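Local coordinates for molybdenum ABC transporter, periplasmic molybdenum-binding protein (Vibrio cholerae, PDB 4RXL), which probably serves as the periplasmic solute-binding component of a molybdate ABC transporter, and binds a tungstate ion, at residues T5-V18 with Q46-A59. Sequence-based numbering, arbitrary orientation.
Sequences TLHIYAASSMTNAV and QIEAGAPADLFISA. With WO4 (tungstate(VI)ion), chain B.
Parallel strands 6-11 and 55-57 run side by side in the sheet of one lobe of this periplasmic binding protein, and both lead at their C-terminal ends to the tungstate site. Tyr-9 sits at the middle of the pairing: its N donates to Leu-55 O in a nearly straight bond (2.9 Å, 178°), and its O receives Ile-57 N. Ala-11 N continues the pattern to Ile-57 O. At the start, His-7 O accepts two donors, Asp-54 N at 2.8 Å and the longer Leu-55 N, while the Asp-54 carboxylate turns back to take His-7 N on the anti lone pair of OD2 (2.8 Å, 167°). With CG of Asp-54 beside its own backbone N (chi1 -64°), backbone and side chain of this one residue thus grip His-7 from both its N-H and its carbonyl.

The Tyr-9 ring reaches from the sheet to the end of helix 40-49 and the loop that follows it. Ala-53 CB lies over one face in a CH-pi contact, 4.0 Å from the ring centroid, and Ile-47 CG1 approaches CD2 obliquely. A water in the ring plane joins Tyr-9 OH to Pro-52 O. On the opposite sheet face, Ile-8 and Leu-55 lie alongside each other, and Ile-57 packs CB against Ala-10 CB, CG2 across Met-14 CG (3.8 Å) and CD1 past Val-18 CG2.

Beyond the strand, Ser-13 N donates to tungstate O4 at 2.8 Å, and Ser-13 OG lies very close to the same oxygen, at a distance too short to be taken at face value, with Ala-11 CB and Ala-59 CB close by; Ser-40, Ala-126, Val-153 and Tyr-171 complete the bonds to the ion. Strand 33-38 pairs with strand 6-11 and strand 195-201 with 55-57, while helix 40-49 covers the Tyr-9 and Phe-56 face and helix 206-215 packs on Leu-6 and Leu-55.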
ATOM      1  N   THR A   5      22.220   2.456  13.891  1.00 44.01           N
ATOM      2  CA  THR A   5      20.824   1.932  13.661  1.00 56.49           C
ATOM      3  C   THR A   5      19.910   2.853  12.816  1.00 66.78           C
ATOM      4  O   THR A   5      19.504   3.926  13.275  1.00 51.22           O
ATOM      5  CB  THR A   5      20.095   1.658  15.003  1.00 68.84           C
ATOM      6  OG1 THR A   5      20.030   2.862  15.775  1.00 71.70           O
ATOM      7  CG2 THR A   5      20.813   0.594  15.814  1.00 78.11           C
ATOM      8  N   LEU A   6      19.565   2.416  11.600  1.00 31.80           N
ATOM      9  CA  LEU A   6      18.595   3.142  10.752  1.00 26.40           C
ATOM     10  C   LEU A   6      17.169   2.616  10.934  1.00 29.42           C
ATOM     11  O   LEU A   6      16.948   1.412  10.894  1.00 28.89           O
ATOM     12  CB  LEU A   6      18.921   3.051   9.262  1.00 32.54           C
ATOM     13  CG  LEU A   6      20.038   3.919   8.678  1.00 60.05           C
ATOM     14  CD1 LEU A   6      19.874   3.962   7.168  1.00 55.69           C
ATOM     15  CD2 LEU A   6      20.060   5.332   9.245  1.00 98.74           C
ATOM     16  N   HIS A   7      16.213   3.532  11.089  1.00 22.13           N
ATOM     17  CA  HIS A   7      14.805   3.215  11.268  1.00 22.93           C
ATOM     18  C   HIS A   7      14.008   3.568  10.030  1.00 20.77           C
ATOM     19  O   HIS A   7      13.955   4.711   9.619  1.00 18.78           O
ATOM     20  CB  HIS A   7      14.248   4.031  12.418  1.00 28.39           C
ATOM     21  CG  HIS A   7      14.799   3.647  13.749  1.00 29.93           C
ATOM     22  ND1 HIS A   7      14.196   2.702  14.549  1.00 41.15           N
ATOM     23  CD2 HIS A   7      15.877   4.089  14.430  1.00 37.86           C
ATOM     24  CE1 HIS A   7      14.889   2.571  15.664  1.00 40.23           C
ATOM     25  NE2 HIS A   7      15.917   3.396  15.614  1.00 44.64           N
ATOM     26  N   ILE A   8      13.414   2.559   9.423  1.00 17.98           N
ATOM     27  CA  ILE A   8      12.649   2.698   8.214  1.00 15.33           C
ATOM     28  C   ILE A   8      11.175   2.471   8.532  1.00 18.43           C
ATOM     29  O   ILE A   8      10.781   1.399   9.007  1.00 18.85           O
ATOM     30  CB  ILE A   8      13.104   1.689   7.151  1.00 19.52           C
ATOM     31  CG1 ILE A   8      14.553   1.931   6.769  1.00 24.11           C
ATOM     32  CG2 ILE A   8      12.197   1.792   5.927  1.00 19.76           C
ATOM     33  CD1 ILE A   8      15.175   0.773   6.030  1.00 26.67           C
ATOM     34  N   TYR A   9      10.362   3.470   8.243  1.00 16.33           N
ATOM     35  CA  TYR A   9       8.909   3.387   8.409  1.00 14.27           C
ATOM     36  C   TYR A   9       8.323   3.202   7.033  1.00 15.09           C
ATOM     37  O   TYR A   9       8.583   4.028   6.163  1.00 16.52           O
ATOM     38  CB  TYR A   9       8.407   4.694   9.033  1.00 15.09           C
ATOM     39  CG  TYR A   9       8.476   4.761  10.546  1.00 20.53           C
ATOM     40  CD1 TYR A   9       9.649   4.503  11.220  1.00 18.14           C
ATOM     41  CD2 TYR A   9       7.349   5.092  11.294  1.00 26.18           C
ATOM     42  CE1 TYR A   9       9.731   4.510  12.612  1.00 22.84           C
ATOM     43  CE2 TYR A   9       7.407   5.144  12.672  1.00 27.52           C
ATOM     44  CZ  TYR A   9       8.587   4.863  13.325  1.00 24.05           C
ATOM     45  OH  TYR A   9       8.614   4.913  14.700  1.00 34.82           O
ATOM     46  N   ALA A  10       7.541   2.152   6.775  1.00 14.04           N
ATOM     47  CA  ALA A  10       7.050   1.874   5.431  1.00 12.84           C
ATOM     48  C   ALA A  10       5.619   1.376   5.440  1.00 13.10           C
ATOM     49  O   ALA A  10       5.249   0.531   6.257  1.00 13.58           O
ATOM     50  CB  ALA A  10       7.921   0.853   4.734  1.00 15.67           C
ATOM     51  N   ALA A  11       4.837   1.860   4.474  1.00 14.07           N
ATOM     52  CA  ALA A  11       3.507   1.355   4.211  1.00 13.58           C
ATOM     53  C   ALA A  11       3.464  -0.176   4.255  1.00 14.42           C
ATOM     54  O   ALA A  11       4.354  -0.875   3.737  1.00 14.26           O
ATOM     55  CB  ALA A  11       3.070   1.815   2.840  1.00 14.54           C
ATOM     56  N   SER A  12       2.419  -0.710   4.841  1.00 14.97           N
ATOM     57  CA  SER A  12       2.267  -2.127   4.932  1.00 14.39           C
ATOM     58  C   SER A  12       2.394  -2.861   3.605  1.00 15.19           C
ATOM     59  O   SER A  12       2.903  -3.975   3.582  1.00 15.62           O
ATOM     60  CB  SER A  12       0.935  -2.476   5.555  1.00 15.50           C
ATOM     61  OG  SER A  12       0.883  -1.970   6.894  1.00 18.88           O
ATOM     62  N   SER A  13       1.946  -2.277   2.492  1.00 11.60           N
ATOM     63  CA  SER A  13       2.047  -2.972   1.212  1.00 14.33           C
ATOM     64  C   SER A  13       3.519  -3.161   0.794  1.00 12.77           C
ATOM     65  O   SER A  13       3.799  -3.922  -0.122  1.00 15.20           O
ATOM     66  CB  SER A  13       1.277  -2.224   0.089  1.00 14.39           C
ATOM     67  OG  SER A  13       1.702  -0.878  -0.032  1.00 16.59           O
ATOM     68  N   MET A  14       4.431  -2.413   1.414  1.00 14.32           N
ATOM     69  CA  MET A  14       5.873  -2.548   1.160  1.00 16.59           C
ATOM     70  C   MET A  14       6.605  -3.606   2.007  1.00 16.81           C
ATOM     71  O   MET A  14       7.832  -3.827   1.835  1.00 15.80           O
ATOM     72  CB  MET A  14       6.544  -1.171   1.314  1.00 14.53           C
ATOM     73  CG  MET A  14       6.514  -0.345   0.021  1.00 17.68           C
ATOM     74  SD  MET A  14       7.817  -0.825  -1.212  1.00 16.02           S
ATOM     75  CE  MET A  14       7.364   0.193  -2.635  1.00 20.53           C
ATOM     76  N   THR A  15       5.856  -4.324   2.843  1.00 14.52           N
ATOM     77  CA  THR A  15       6.437  -5.205   3.850  1.00 15.15           C
ATOM     78  C   THR A  15       7.439  -6.166   3.214  1.00 16.15           C
ATOM     79  O   THR A  15       8.607  -6.214   3.610  1.00 17.71           O
ATOM     80  CB  THR A  15       5.368  -6.006   4.589  1.00 18.81           C
ATOM     81  OG1 THR A  15       4.572  -5.104   5.349  1.00 16.33           O
ATOM     82  CG2 THR A  15       5.983  -7.031   5.514  1.00 16.55           C
ATOM     83  N   ASN A  16       6.991  -6.930   2.228  1.00 17.04           N
ATOM     84  CA  ASN A  16       7.816  -7.984   1.698  1.00 19.06           C
ATOM     85  C   ASN A  16       8.966  -7.474   0.880  1.00 14.25           C
ATOM     86  O   ASN A  16      10.070  -7.953   1.031  1.00 17.55           O
ATOM     87  CB  ASN A  16       7.010  -9.023   0.927  1.00 17.82           C
ATOM     88  CG  ASN A  16       5.950  -9.634   1.797  1.00 23.08           C
ATOM     89  OD1 ASN A  16       4.897  -9.050   1.996  1.00 23.37           O
ATOM     90  ND2 ASN A  16       6.234 -10.785   2.338  1.00 26.92           N
ATOM     91  N   ALA A  17       8.725  -6.464   0.065  1.00 14.82           N
ATOM     92  CA  ALA A  17       9.752  -5.893  -0.780  1.00 16.39           C
ATOM     93  C   ALA A  17      10.836  -5.236   0.052  1.00 14.62           C
ATOM     94  O   ALA A  17      12.012  -5.426  -0.265  1.00 16.62           O
ATOM     95  CB  ALA A  17       9.141  -4.873  -1.752  1.00 17.03           C
ATOM     96  N   VAL A  18      10.452  -4.508   1.100  1.00 14.57           N
ATOM     97  CA  VAL A  18      11.478  -3.878   1.951  1.00 16.21           C
ATOM     98  C   VAL A  18      12.245  -4.965   2.708  1.00 16.01           C
ATOM     99  O   VAL A  18      13.463  -4.879   2.877  1.00 18.56           O
ATOM    100  CB  VAL A  18      10.918  -2.810   2.881  1.00 15.03           C
ATOM    101  CG1 VAL A  18      11.994  -2.280   3.845  1.00 17.15           C
ATOM    102  CG2 VAL A  18      10.373  -1.689   2.029  1.00 18.49           C
ATOM    103  N   GLN A  46       2.876   9.373  13.403  1.00 17.36           N
ATOM    104  CA  GLN A  46       3.855   8.978  14.413  1.00 18.40           C
ATOM    105  C   GLN A  46       5.162   9.723  14.266  1.00 15.61           C
ATOM    106  O   GLN A  46       5.711  10.253  15.245  1.00 18.87           O
ATOM    107  CB  GLN A  46       4.165   7.512  14.224  1.00 23.22           C
ATOM    108  CG  GLN A  46       3.101   6.584  14.714  1.00 23.92           C
ATOM    109  CD  GLN A  46       3.712   5.801  15.791  1.00 53.45           C
ATOM    110  OE1 GLN A  46       4.285   4.740  15.542  1.00 34.50           O
ATOM    111  NE2 GLN A  46       3.779   6.404  16.959  1.00 23.97           N
ATOM    112  N   ILE A  47       5.645   9.771  13.010  1.00 16.37           N
ATOM    113  CA  ILE A  47       6.826  10.601  12.698  1.00 17.32           C
ATOM    114  C   ILE A  47       6.637  12.082  13.111  1.00 17.67           C
ATOM    115  O   ILE A  47       7.510  12.694  13.708  1.00 19.21           O
ATOM    116  CB  ILE A  47       7.183  10.487  11.215  1.00 17.23           C
ATOM    117  CG1 ILE A  47       7.593   9.038  10.874  1.00 18.40           C
ATOM    118  CG2 ILE A  47       8.267  11.476  10.819  1.00 18.40           C
ATOM    119  CD1 ILE A  47       7.659   8.729   9.397  1.00 19.24           C
ATOM    120  N   GLU A  48       5.475  12.651  12.792  1.00 19.03           N
ATOM    121  CA  GLU A  48       5.153  14.027  13.195  1.00 19.80           C
ATOM    122  C   GLU A  48       5.211  14.217  14.700  1.00 19.24           C
ATOM    123  O   GLU A  48       5.715  15.209  15.165  1.00 22.92           O
ATOM    124  CB  GLU A  48       3.787  14.438  12.662  1.00 20.46           C
ATOM    125  CG  GLU A  48       3.345  15.830  13.094  1.00 25.43           C
ATOM    126  CD  GLU A  48       1.954  16.173  12.596  1.00 24.70           C
ATOM    127  OE1 GLU A  48       1.152  15.244  12.412  1.00 25.62           O
ATOM    128  OE2 GLU A  48       1.675  17.358  12.370  1.00 27.49           O
ATOM    129  N   ALA A  49       4.723  13.219  15.445  1.00 19.55           N
ATOM    130  CA  ALA A  49       4.798  13.216  16.899  1.00 22.06           C
ATOM    131  C   ALA A  49       6.219  13.058  17.477  1.00 23.82           C
ATOM    132  O   ALA A  49       6.439  13.298  18.660  1.00 25.75           O
ATOM    133  CB  ALA A  49       3.889  12.111  17.413  1.00 22.11           C
ATOM    134  N   GLY A  50       7.184  12.680  16.633  1.00 19.22           N
ATOM    135  CA  GLY A  50       8.576  12.649  17.085  1.00 24.33           C
ATOM    136  C   GLY A  50       9.234  11.289  17.016  1.00 22.66           C
ATOM    137  O   GLY A  50      10.395  11.167  17.402  1.00 25.66           O
ATOM    138  N   ALA A  51       8.507  10.266  16.551  1.00 21.04           N
ATOM    139  CA  ALA A  51       9.040   8.898  16.452  1.00 23.42           C
ATOM    140  C   ALA A  51      10.358   8.904  15.697  1.00 25.40           C
ATOM    141  O   ALA A  51      10.457   9.567  14.666  1.00 25.79           O
ATOM    142  CB  ALA A  51       8.059   7.994  15.756  1.00 22.20           C
ATOM    143  N   PRO A  52      11.375   8.168  16.202  1.00 26.74           N
ATOM    144  CA  PRO A  52      12.644   8.143  15.464  1.00 29.89           C
ATOM    145  C   PRO A  52      12.458   7.380  14.169  1.00 30.17           C
ATOM    146  O   PRO A  52      11.966   6.234  14.133  1.00 33.35           O
ATOM    147  CB  PRO A  52      13.618   7.425  16.410  1.00 26.14           C
ATOM    148  CG  PRO A  52      12.942   7.385  17.734  1.00 27.19           C
ATOM    149  CD  PRO A  52      11.468   7.414  17.465  1.00 26.58           C
ATOM    150  N   ALA A  53      12.767   8.060  13.097  1.00 25.08           N
ATOM    151  CA  ALA A  53      12.542   7.528  11.790  1.00 20.80           C
ATOM    152  C   ALA A  53      13.555   8.215  10.919  1.00 21.65           C
ATOM    153  O   ALA A  53      13.711   9.423  10.989  1.00 26.10           O
ATOM    154  CB  ALA A  53      11.137   7.828  11.318  1.00 21.33           C
ATOM    155  N   ASP A  54      14.303   7.429  10.169  1.00 21.95           N
ATOM    156  CA  ASP A  54      15.297   7.966   9.248  1.00 21.00           C
ATOM    157  C   ASP A  54      14.737   8.068   7.844  1.00 20.39           C
ATOM    158  O   ASP A  54      15.075   8.979   7.106  1.00 21.40           O
ATOM    159  CB  ASP A  54      16.551   7.105   9.291  1.00 21.13           C
ATOM    160  CG  ASP A  54      17.222   7.135  10.669  1.00 24.81           C
ATOM    161  OD1 ASP A  54      17.821   8.180  11.020  1.00 28.94           O
ATOM    162  OD2 ASP A  54      17.145   6.126  11.423  1.00 27.12           O
ATOM    163  N   LEU A  55      13.894   7.122   7.490  1.00 18.22           N
ATOM    164  CA  LEU A  55      13.296   7.019   6.152  1.00 16.44           C
ATOM    165  C   LEU A  55      11.846   6.673   6.281  1.00 15.70           C
ATOM    166  O   LEU A  55      11.467   5.899   7.186  1.00 17.05           O
ATOM    167  CB  LEU A  55      13.949   5.893   5.336  1.00 20.69           C
ATOM    168  CG  LEU A  55      15.433   5.942   4.974  1.00 25.01           C
ATOM    169  CD1 LEU A  55      15.782   4.682   4.202  1.00 26.35           C
ATOM    170  CD2 LEU A  55      15.732   7.178   4.161  1.00 28.55           C
ATOM    171  N   PHE A  56      11.061   7.177   5.340  1.00 17.36           N
ATOM    172  CA  PHE A  56       9.626   6.900   5.252  1.00 15.64           C
ATOM    173  C   PHE A  56       9.197   6.567   3.841  1.00 14.65           C
ATOM    174  O   PHE A  56       9.463   7.303   2.928  1.00 15.34           O
ATOM    175  CB  PHE A  56       8.847   8.123   5.751  1.00 17.99           C
ATOM    176  CG  PHE A  56       7.321   8.000   5.650  1.00 17.54           C
ATOM    177  CD1 PHE A  56       6.622   6.879   6.077  1.00 18.19           C
ATOM    178  CD2 PHE A  56       6.590   9.052   5.150  1.00 18.70           C
ATOM    179  CE1 PHE A  56       5.227   6.848   6.010  1.00 18.09           C
ATOM    180  CE2 PHE A  56       5.212   8.998   5.054  1.00 18.99           C
ATOM    181  CZ  PHE A  56       4.531   7.910   5.506  1.00 15.98           C
ATOM    182  N   ILE A  57       8.547   5.436   3.650  1.00 15.12           N
ATOM    183  CA  ILE A  57       7.974   5.075   2.355  1.00 13.50           C
ATOM    184  C   ILE A  57       6.467   5.066   2.516  1.00 14.37           C
ATOM    185  O   ILE A  57       5.910   4.279   3.272  1.00 15.30           O
ATOM    186  CB  ILE A  57       8.452   3.680   1.881  1.00 15.39           C
ATOM    187  CG1 ILE A  57       9.981   3.695   1.698  1.00 18.91           C
ATOM    188  CG2 ILE A  57       7.727   3.226   0.607  1.00 17.91           C
ATOM    189  CD1 ILE A  57      10.570   2.312   1.446  1.00 19.64           C
ATOM    190  N   SER A  58       5.798   5.936   1.790  1.00 15.08           N
ATOM    191  CA  SER A  58       4.330   6.018   1.809  1.00 15.76           C
ATOM    192  C   SER A  58       3.712   5.338   0.604  1.00 16.09           C
ATOM    193  O   SER A  58       4.337   5.243  -0.444  1.00 15.73           O
ATOM    194  CB  SER A  58       3.966   7.492   1.792  1.00 16.05           C
ATOM    195  OG  SER A  58       2.569   7.680   1.840  1.00 16.20           O
ATOM    196  N   ALA A  59       2.461   4.882   0.727  1.00 13.85           N
ATOM    197  CA  ALA A  59       1.716   4.330  -0.397  1.00 13.39           C
ATOM    198  C   ALA A  59       0.916   5.381  -1.167  1.00 18.31           C
ATOM    199  O   ALA A  59       0.186   5.040  -2.119  1.00 16.50           O
ATOM    200  CB  ALA A  59       0.842   3.200   0.069  1.00 13.03           C
TER
HETATM  201  W   WO4 B 301      -1.027   1.036   2.923  1.00 14.46           W
HETATM  202  O1  WO4 B 301      -1.864  -0.132   4.330  1.00 15.60           O
HETATM  203  O2  WO4 B 301      -2.309   1.718   1.482  1.00 18.95           O
HETATM  204  O3  WO4 B 301      -0.168   2.667   3.837  1.00 14.10           O
HETATM  205  O4  WO4 B 301       0.432  -0.027   1.921  1.00 13.75           O
HETATM  206  O   HOH W   1      10.838   4.354  15.609  1.00 30.37           O